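Local coordinates for Lmo2445 protein (Listeria monocytogenes EGD-e, PDB 5HZL) that is of unknown function but is a secreted, internalin-like leucine-rich-repeat protein that binds calcium ions and carries an additional C-terminal domain, at residues G215-V220 and E266-Q271; H275-S280 and F294-T299; K219-F224 and G259-T264. All coordinates share one frame; numbering follows the deposited sequence.

Interaction 1 (G215-V220 and E266-Q271); sequences GENLKV and ETAGLQ
T267 and the backbone of E216-L218 carry the polar part of this contact, and one hydroxyl does the work. T267 OG1 accepts a hydrogen bond from L218 N at 3.2 Å, with a nearly straight N-H...O angle of 162°, and donates a weak one of 3.3 Å to E216 O. Its chi1 of 59° puts OG1 between the threonine's own backbone N and carbonyl carbon; the T267 side chain also packs on L277 and I212. E216 O also faces A268 CA at 3.6 Å, a C-H...O contact.

The remaining contacts are van der Waals, apart from one polar approach that is not a hydrogen bond. N217 CB lies 3.4 Å from T267 OG1, and its amide ND2 passes 3.9 Å from A268 CB. The N217 and E266 side chains run side by side in the same direction, their amide and carboxylate planes 36° apart. N217 ND2 comes within 3.0 Å of E266 OE1, but the angle is too poor for a hydrogen bond.

T267 is also the first residue of a type I turn that runs to L270, with L270 N bonded to T267 O at 3.3 Å. The threonine that opens the turn is also the one tied to the neighbouring loop. The chemistry implies a joint whose polar grip is a single buried hydroxyl with both a donor and an acceptor partner, while the exposed carboxylate of E266 lies close to the N217 amide without a defined bond.

Interaction 2 (H275-S280 and F294-T299); sequences HLLEIS and FPVTIT
H275 and L277 pair with V296 and F294 in a beta hairpin made by strands 273-281 and 290-298, inside the five-stranded mixed sheet of the C-terminal domain. The antiparallel register rests on two hydrogen-bonded pairs flanking the non-hydrogen-bonded pair L276-P295. H275 N reaches V296 O at 2.8 Å and V296 N returns to H275 O at 2.7 Å; L277 N to F294 O, 3.0 Å, and F294 N to L277 O form the second pair. The L277 N donor sits 41° out of the F294 carbonyl plane, whereas the F294 N donor lies in the plane of the L277 carbonyl. The strand segments run at 144° to each other, as in a twisted sheet.

H275, L277, F294 and V296 share one face, where L218 and V220 pack. Its apolar contacts are L277 CD1 to V296 CG2, 3.9 Å, and I279 CD1 to F294 CE2, 3.5 Å. On the other face, L276 CD1 lies 4.1 Å from P295 CG.

The H275 ring, on the L277 face, has acceptors at both nitrogens, D244 OD1 at ND1 and Q271 O at NE2, which would suit a doubly protonated imidazole. H275 CD2 touches the methyl CD1 of I298 at 3.4 Å, the two side chains crossing at about a right angle.

Interaction 3 (K219-F224 and G259-T264); sequences KVFVPF and GSYMYT
Y261 meets P223 and F221 from its first side-chain atom onward. Y261 CB lies 3.7 Å from P223 CA and 3.8 Å from F221 CE1. Chi1 of -63° sets CG anti to the carbonyl carbon. P223 CB lies over one face of the ring, 3.9 Å from the centroid and 16° off the normal, a CH-pi contact offset toward the rim. Y261 CD2 lies 3.8 Å from P223 CG, and CD1 lies beside P223 CA. The ring also meets that of Y257, the planes about 25° apart, and the side chain comes, at the nearest atoms, about 3 Å from that of E163 and about 4 Å from a bound calcium ion.

Within 219-224, P223 CD sits over the centre of the F221 ring; across the contact, selenomethionine M262 brings SE to the edge of that ring, 5.2 Å from the centroid, in a Met-aromatic contact.

The backbones are joined by V220 N to Y263 O at 2.9 Å, the reciprocal Y263 N to V220 O, and V222 N to Y261 O at 3.0 Å. V220 and Y263 point to one face, where both pack on I279; K219, F221, M262 and T264 take the other. This is a short two-stranded antiparallel sheet, and its Y261 end borders the calcium site to which E163 and E187 belong.

In the fold
All three contacts lie in the Lmo2445-like C-terminal domain, whose sequence family belongs to the E-set clan, consistent with an immunoglobulin-like beta sandwich. Interactions 1 and 3 share K219 and V220: the paired strands 219-221 and 262-264 form interaction 3, and the loops beside them meet in interaction 1. Their centres are about 15 Å apart. Interaction 2 comes later in the chain, in the hairpin of the larger sheet, its centre about 9 Å from that of interaction 1 and about 15 Å from that of interaction 3. Packing joins the layers: V220 CG1 lies 3.5 Å from F294 CD1, and L218 CD2 lies 3.6 Å from V296 CG2. The small sheet thus packs against the larger one, forming a common hydrophobic interior.

Interaction 1 (G215-V220 and E266-Q271)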
loop_
_atom_site.group_PDB
_atom_site.type_symbol
_atom_site.label_atom_id
_atom_site.label_comp_id
_atom_site.label_asym_id
_atom_site.label_seq_id
_atom_site.Cartn_x
_atom_site.Cartn_y
_atom_site.Cartn_z
ATOM N N GLY A 215 9.639 37.369 -6.209
ATOM C CA GLY A 215 11.046 37.646 -5.906
ATOM C C GLY A 215 11.708 36.574 -5.046
ATOM O O GLY A 215 12.896 36.298 -5.206
ATOM N N GLU A 216 10.951 35.977 -4.123
ATOM C CA GLU A 216 11.469 34.907 -3.252
ATOM C C GLU A 216 11.635 33.623 -4.056
ATOM O O GLU A 216 11.069 33.490 -5.144
ATOM C CB GLU A 216 10.470 34.568 -2.120
ATOM C CG GLU A 216 10.077 35.676 -1.139
ATOM C CD GLU A 216 9.010 35.226 -0.124
ATOM O OE1 GLU A 216 8.580 34.049 -0.148
ATOM O OE2 GLU A 216 8.585 36.058 0.713
ATOM N N ASN A 217 12.414 32.677 -3.540
ATOM C CA ASN A 217 12.522 31.395 -4.226
ATOM C C ASN A 217 12.297 30.187 -3.285
ATOM O O ASN A 217 12.919 30.027 -2.248
ATOM C CB ASN A 217 13.653 31.293 -5.281
ATOM C CG ASN A 217 15.022 31.543 -4.743
ATOM O OD1 ASN A 217 15.259 31.444 -3.552
ATOM N ND2 ASN A 217 15.954 31.835 -5.639
ATOM N N LEU A 218 11.345 29.373 -3.722
ATOM C CA LEU A 218 10.810 28.197 -3.038
ATOM C C LEU A 218 11.740 27.065 -2.581
ATOM O O LEU A 218 12.517 26.535 -3.377
ATOM C CB LEU A 218 9.787 27.576 -3.994
ATOM C CG LEU A 218 8.845 26.505 -3.483
ATOM C CD1 LEU A 218 7.852 27.135 -2.520
ATOM C CD2 LEU A 218 8.135 25.873 -4.667
ATOM N N LYS A 219 11.598 26.674 -1.308
ATOM C CA LYS A 219 12.374 25.591 -0.698
ATOM C C LYS A 219 11.434 24.447 -0.359
ATOM O O LYS A 219 10.601 24.573 0.534
ATOM C CB LYS A 219 13.103 26.083 0.547
ATOM C CG LYS A 219 14.047 27.210 0.196
ATOM C CD LYS A 219 14.992 27.659 1.294
ATOM C CE LYS A 219 15.886 28.746 0.699
ATOM N NZ LYS A 219 16.968 29.258 1.577
ATOM N N VAL A 220 11.593 23.329 -1.062
ATOM C CA VAL A 220 10.741 22.140 -0.881
ATOM C C VAL A 220 11.455 20.968 -0.188
ATOM O O VAL A 220 12.675 20.837 -0.306
ATOM C CB VAL A 220 10.199 21.676 -2.247
ATOM C CG1 VAL A 220 9.327 22.767 -2.848
ATOM C CG2 VAL A 220 11.327 21.326 -3.219
ATOM N N GLU A 266 14.844 27.835 -8.143
ATOM C CA GLU A 266 14.959 29.217 -8.622
ATOM C C GLU A 266 13.677 29.845 -9.175
ATOM O O GLU A 266 13.526 29.980 -10.387
ATOM C CB GLU A 266 16.047 29.280 -9.718
ATOM C CG GLU A 266 17.447 28.759 -9.383
ATOM C CD GLU A 266 18.218 29.628 -8.405
ATOM O OE1 GLU A 266 17.660 30.028 -7.360
ATOM O OE2 GLU A 266 19.412 29.893 -8.675
ATOM N N THR A 267 12.768 30.244 -8.292
ATOM C CA THR A 267 11.511 30.884 -8.714
ATOM C C THR A 267 11.536 32.416 -8.561
ATOM O O THR A 267 10.506 33.075 -8.713
ATOM C CB THR A 267 10.318 30.335 -7.913
ATOM O OG1 THR A 267 10.532 30.570 -6.520
ATOM C CG2 THR A 267 10.146 28.850 -8.151
ATOM N N ALA A 268 12.710 32.979 -8.282
ATOM C CA ALA A 268 12.843 34.426 -8.089
ATOM C C ALA A 268 12.540 35.230 -9.354
ATOM O O ALA A 268 12.008 36.336 -9.267
ATOM C CB ALA A 268 14.238 34.763 -7.570
ATOM N N GLY A 269 12.876 34.672 -10.515
ATOM C CA GLY A 269 12.645 35.337 -11.792
ATOM C C GLY A 269 11.244 35.195 -12.356
ATOM O O GLY A 269 10.917 35.842 -13.350
ATOM N N LEU A 270 10.410 34.364 -11.740
ATOM C CA LEU A 270 9.050 34.147 -12.221
ATOM C C LEU A 270 8.120 35.293 -11.855
ATOM O O LEU A 270 8.243 35.882 -10.786
ATOM C CB LEU A 270 8.506 32.837 -11.660
ATOM C CG LEU A 270 9.322 31.599 -12.035
ATOM C CD1 LEU A 270 8.777 30.374 -11.316
ATOM C CD2 LEU A 270 9.336 31.396 -13.545
ATOM N N GLN A 271 7.182 35.583 -12.756
ATOM C CA GLN A 271 6.207 36.661 -12.578
ATOM C C GLN A 271 5.033 36.220 -11.715
ATOM O O GLN A 271 4.886 35.027 -11.445
ATOM C CB GLN A 271 5.683 37.103 -13.953
ATOM C CG GLN A 271 6.759 37.635 -14.892
ATOM C CD GLN A 271 7.469 38.882 -14.366
ATOM O OE1 GLN A 271 6.948 39.610 -13.511
ATOM N NE2 GLN A 271 8.660 39.141 -14.894
#

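Interaction 2 (H275-S280 and F294-T299)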
loop_
_atom_site.group_PDB
_atom_site.type_symbol
_atom_site.label_atom_id
_atom_site.label_comp_id
_atom_site.label_asym_id
_atom_site.label_seq_id
_atom_site.Cartn_x
_atom_site.Cartn_y
_atom_site.Cartn_z
ATOM N N HIS A 275 1.536 29.042 -10.863
ATOM C CA HIS A 275 2.671 28.308 -11.408
ATOM C C HIS A 275 2.720 26.899 -10.813
ATOM O O HIS A 275 2.605 26.721 -9.600
ATOM C CB HIS A 275 3.994 29.029 -11.102
ATOM C CG HIS A 275 4.141 30.364 -11.768
ATOM N ND1 HIS A 275 4.610 30.509 -13.059
ATOM C CD2 HIS A 275 3.903 31.619 -11.315
ATOM C CE1 HIS A 275 4.642 31.792 -13.377
ATOM N NE2 HIS A 275 4.219 32.487 -12.336
ATOM N N LEU A 276 2.882 25.903 -11.677
ATOM C CA LEU A 276 2.991 24.518 -11.258
ATOM C C LEU A 276 4.454 24.155 -11.514
ATOM O O LEU A 276 4.895 24.070 -12.661
ATOM C CB LEU A 276 2.047 23.629 -12.061
ATOM C CG LEU A 276 2.070 22.146 -11.703
ATOM C CD1 LEU A 276 1.664 21.965 -10.242
ATOM C CD2 LEU A 276 1.169 21.350 -12.637
ATOM N N LEU A 277 5.206 23.963 -10.442
ATOM C CA LEU A 277 6.620 23.637 -10.550
ATOM C C LEU A 277 6.817 22.146 -10.464
ATOM O O LEU A 277 6.155 21.473 -9.693
ATOM C CB LEU A 277 7.384 24.362 -9.458
ATOM C CG LEU A 277 7.356 25.878 -9.677
ATOM C CD1 LEU A 277 7.682 26.631 -8.406
ATOM C CD2 LEU A 277 8.284 26.273 -10.810
ATOM N N GLU A 278 7.739 21.632 -11.258
ATOM C CA GLU A 278 7.995 20.213 -11.284
ATOM C C GLU A 278 9.481 19.888 -11.298
ATOM O O GLU A 278 10.251 20.519 -12.005
ATOM C CB GLU A 278 7.295 19.612 -12.505
ATOM C CG GLU A 278 7.552 18.126 -12.737
ATOM C CD GLU A 278 6.755 17.550 -13.899
ATOM O OE1 GLU A 278 5.551 17.866 -14.036
ATOM O OE2 GLU A 278 7.335 16.750 -14.667
ATOM N N ILE A 279 9.855 18.902 -10.491
ATOM C CA ILE A 279 11.210 18.401 -10.403
ATOM C C ILE A 279 11.092 17.020 -11.030
ATOM O O ILE A 279 10.428 16.159 -10.486
ATOM C CB ILE A 279 11.705 18.279 -8.956
ATOM C CG1 ILE A 279 11.684 19.649 -8.278
ATOM C CG2 ILE A 279 13.120 17.716 -8.930
ATOM C CD1 ILE A 279 12.071 19.636 -6.809
ATOM N N SER A 280 11.722 16.833 -12.182
ATOM C CA SER A 280 11.704 15.579 -12.920
ATOM C C SER A 280 13.067 14.915 -12.779
ATOM O O SER A 280 14.071 15.490 -13.168
ATOM C CB SER A 280 11.396 15.880 -14.381
ATOM O OG SER A 280 11.514 14.732 -15.193
ATOM N N PHE A 294 4.711 20.950 -7.451
ATOM C CA PHE A 294 4.548 21.922 -6.387
ATOM C C PHE A 294 3.689 23.060 -6.911
ATOM O O PHE A 294 4.194 23.902 -7.638
ATOM C CB PHE A 294 5.928 22.428 -5.961
ATOM C CG PHE A 294 6.879 21.323 -5.606
ATOM C CD1 PHE A 294 6.885 20.776 -4.335
ATOM C CD2 PHE A 294 7.748 20.809 -6.549
ATOM C CE1 PHE A 294 7.751 19.745 -4.002
ATOM C CE2 PHE A 294 8.622 19.779 -6.226
ATOM C CZ PHE A 294 8.623 19.242 -4.956
ATOM N N PRO A 295 2.374 23.060 -6.598
ATOM C CA PRO A 295 1.523 24.170 -7.054
ATOM C C PRO A 295 1.891 25.430 -6.269
ATOM O O PRO A 295 1.950 25.398 -5.039
ATOM C CB PRO A 295 0.099 23.706 -6.721
ATOM C CG PRO A 295 0.204 22.252 -6.426
ATOM C CD PRO A 295 1.588 22.018 -5.915
ATOM N N VAL A 296 2.157 26.520 -6.977
ATOM C CA VAL A 296 2.554 27.765 -6.336
ATOM C C VAL A 296 1.839 28.986 -6.898
ATOM O O VAL A 296 1.587 29.079 -8.099
ATOM C CB VAL A 296 4.080 27.974 -6.477
ATOM C CG1 VAL A 296 4.523 29.305 -5.857
ATOM C CG2 VAL A 296 4.824 26.818 -5.821
ATOM N N THR A 297 1.519 29.910 -5.995
ATOM C CA THR A 297 0.877 31.172 -6.327
ATOM C C THR A 297 1.879 32.236 -5.922
ATOM O O THR A 297 2.254 32.316 -4.753
ATOM C CB THR A 297 -0.436 31.367 -5.556
ATOM O OG1 THR A 297 -1.322 30.289 -5.872
ATOM C CG2 THR A 297 -1.089 32.698 -5.921
ATOM N N ILE A 298 2.323 33.026 -6.895
ATOM C CA ILE A 298 3.281 34.089 -6.661
ATOM C C ILE A 298 2.508 35.412 -6.635
ATOM O O ILE A 298 1.725 35.681 -7.555
ATOM C CB ILE A 298 4.353 34.101 -7.769
ATOM C CG1 ILE A 298 5.055 32.746 -7.841
ATOM C CG2 ILE A 298 5.400 35.173 -7.507
ATOM C CD1 ILE A 298 6.076 32.640 -8.951
ATOM N N THR A 299 2.721 36.220 -5.588
ATOM C CA THR A 299 2.064 37.536 -5.443
ATOM C C THR A 299 3.013 38.623 -5.987
ATOM O O THR A 299 2.856 39.823 -5.723
ATOM C CB THR A 299 1.647 37.849 -3.971
ATOM O OG1 THR A 299 2.805 37.969 -3.133
ATOM C CG2 THR A 299 0.702 36.762 -3.400
#

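Interaction 3 (K219-F224 and G259-T264)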
loop_
_atom_site.group_PDB
_atom_site.type_symbol
_atom_site.label_atom_id
_atom_site.label_comp_id
_atom_site.label_asym_id
_atom_site.label_seq_id
_atom_site.Cartn_x
_atom_site.Cartn_y
_atom_site.Cartn_z
ATOM N N LYS A 219 11.598 26.674 -1.308
ATOM C CA LYS A 219 12.374 25.591 -0.698
ATOM C C LYS A 219 11.434 24.447 -0.359
ATOM O O LYS A 219 10.601 24.573 0.534
ATOM C CB LYS A 219 13.103 26.083 0.547
ATOM C CG LYS A 219 14.047 27.210 0.196
ATOM C CD LYS A 219 14.992 27.659 1.294
ATOM C CE LYS A 219 15.886 28.746 0.699
ATOM N NZ LYS A 219 16.968 29.258 1.577
ATOM N N VAL A 220 11.593 23.329 -1.062
ATOM C CA VAL A 220 10.741 22.140 -0.881
ATOM C C VAL A 220 11.455 20.968 -0.188
ATOM O O VAL A 220 12.675 20.837 -0.306
ATOM C CB VAL A 220 10.199 21.676 -2.247
ATOM C CG1 VAL A 220 9.327 22.767 -2.848
ATOM C CG2 VAL A 220 11.327 21.326 -3.219
ATOM N N PHE A 221 10.683 20.118 0.506
ATOM C CA PHE A 221 11.195 18.935 1.256
ATOM C C PHE A 221 11.076 17.695 0.386
ATOM O O PHE A 221 9.965 17.181 0.214
ATOM C CB PHE A 221 10.401 18.768 2.564
ATOM C CG PHE A 221 10.775 17.558 3.373
ATOM C CD1 PHE A 221 11.978 17.506 4.059
ATOM C CD2 PHE A 221 9.896 16.483 3.496
ATOM C CE1 PHE A 221 12.317 16.399 4.820
ATOM C CE2 PHE A 221 10.231 15.373 4.259
ATOM C CZ PHE A 221 11.443 15.331 4.920
ATOM N N VAL A 222 12.206 17.216 -0.156
ATOM C CA VAL A 222 12.203 16.053 -1.048
ATOM C C VAL A 222 13.369 15.110 -0.741
ATOM O O VAL A 222 14.394 15.126 -1.441
ATOM C CB VAL A 222 12.292 16.492 -2.535
ATOM C CG1 VAL A 222 11.932 15.310 -3.449
ATOM C CG2 VAL A 222 11.355 17.661 -2.834
ATOM N N PRO A 223 13.221 14.269 0.297
ATOM C CA PRO A 223 14.284 13.339 0.674
ATOM C C PRO A 223 14.765 12.397 -0.418
ATOM O O PRO A 223 15.939 12.037 -0.425
ATOM C CB PRO A 223 13.663 12.546 1.816
ATOM C CG PRO A 223 12.728 13.496 2.436
ATOM C CD PRO A 223 12.138 14.265 1.294
ATOM N N PHE A 224 13.867 12.017 -1.322
ATOM C CA PHE A 224 14.199 11.104 -2.415
ATOM C C PHE A 224 15.396 11.579 -3.242
ATOM O O PHE A 224 16.257 10.776 -3.604
ATOM C CB PHE A 224 12.974 10.900 -3.327
ATOM C CG PHE A 224 13.232 9.970 -4.485
ATOM C CD1 PHE A 224 13.707 10.463 -5.693
ATOM C CD2 PHE A 224 13.014 8.599 -4.363
ATOM C CE1 PHE A 224 13.958 9.613 -6.753
ATOM C CE2 PHE A 224 13.262 7.746 -5.425
ATOM C CZ PHE A 224 13.737 8.253 -6.618
ATOM N N GLY A 259 23.268 17.416 5.161
ATOM C CA GLY A 259 22.537 17.594 6.439
ATOM C C GLY A 259 21.045 17.911 6.427
ATOM O O GLY A 259 20.422 17.926 7.501
ATOM N N SER A 260 20.467 18.183 5.248
ATOM C CA SER A 260 19.011 18.464 5.145
ATOM C C SER A 260 18.433 17.909 3.850
ATOM O O SER A 260 19.172 17.632 2.892
ATOM C CB SER A 260 18.712 19.971 5.189
ATOM O OG SER A 260 19.087 20.619 3.984
ATOM N N TYR A 261 17.111 17.762 3.815
ATOM C CA TYR A 261 16.452 17.270 2.603
ATOM C C TYR A 261 15.717 18.391 1.882
ATOM O O TYR A 261 14.849 18.130 1.060
ATOM C CB TYR A 261 15.515 16.094 2.883
ATOM C CG TYR A 261 16.176 14.848 3.428
ATOM C CD1 TYR A 261 17.185 14.202 2.726
ATOM C CD2 TYR A 261 15.736 14.263 4.603
ATOM C CE1 TYR A 261 17.783 13.040 3.208
ATOM C CE2 TYR A 261 16.321 13.090 5.096
ATOM C CZ TYR A 261 17.347 12.475 4.394
ATOM O OH TYR A 261 17.913 11.309 4.897
HETATM N N MSE A 262 16.075 19.639 2.174
HETATM C CA MSE A 262 15.429 20.767 1.511
HETATM C C MSE A 262 16.128 21.046 0.214
HETATM O O MSE A 262 17.342 21.018 0.151
HETATM C CB MSE A 262 15.446 22.031 2.349
HETATM C CG MSE A 262 14.795 21.818 3.717
HETATM SE SE MSE A 262 12.892 21.280 3.671
HETATM C CE MSE A 262 12.108 22.907 2.884
ATOM N N TYR A 263 15.353 21.292 -0.839
ATOM C CA TYR A 263 15.889 21.610 -2.164
ATOM C C TYR A 263 15.287 22.957 -2.570
ATOM O O TYR A 263 14.070 23.154 -2.499
ATOM C CB TYR A 263 15.563 20.518 -3.187
ATOM C CG TYR A 263 16.205 20.783 -4.517
ATOM C CD1 TYR A 263 17.535 20.450 -4.742
ATOM C CD2 TYR A 263 15.503 21.378 -5.552
ATOM C CE1 TYR A 263 18.151 20.710 -5.967
ATOM C CE2 TYR A 263 16.111 21.635 -6.783
ATOM C CZ TYR A 263 17.433 21.301 -6.985
ATOM O OH TYR A 263 18.029 21.553 -8.201
ATOM N N THR A 264 16.147 23.887 -2.967
ATOM C CA THR A 264 15.720 25.219 -3.373
ATOM C C THR A 264 15.549 25.260 -4.877
ATOM O O THR A 264 16.416 24.766 -5.596
ATOM C CB THR A 264 16.777 26.263 -2.964
ATOM O OG1 THR A 264 16.946 26.221 -1.549
ATOM C CG2 THR A 264 16.365 27.681 -3.360
#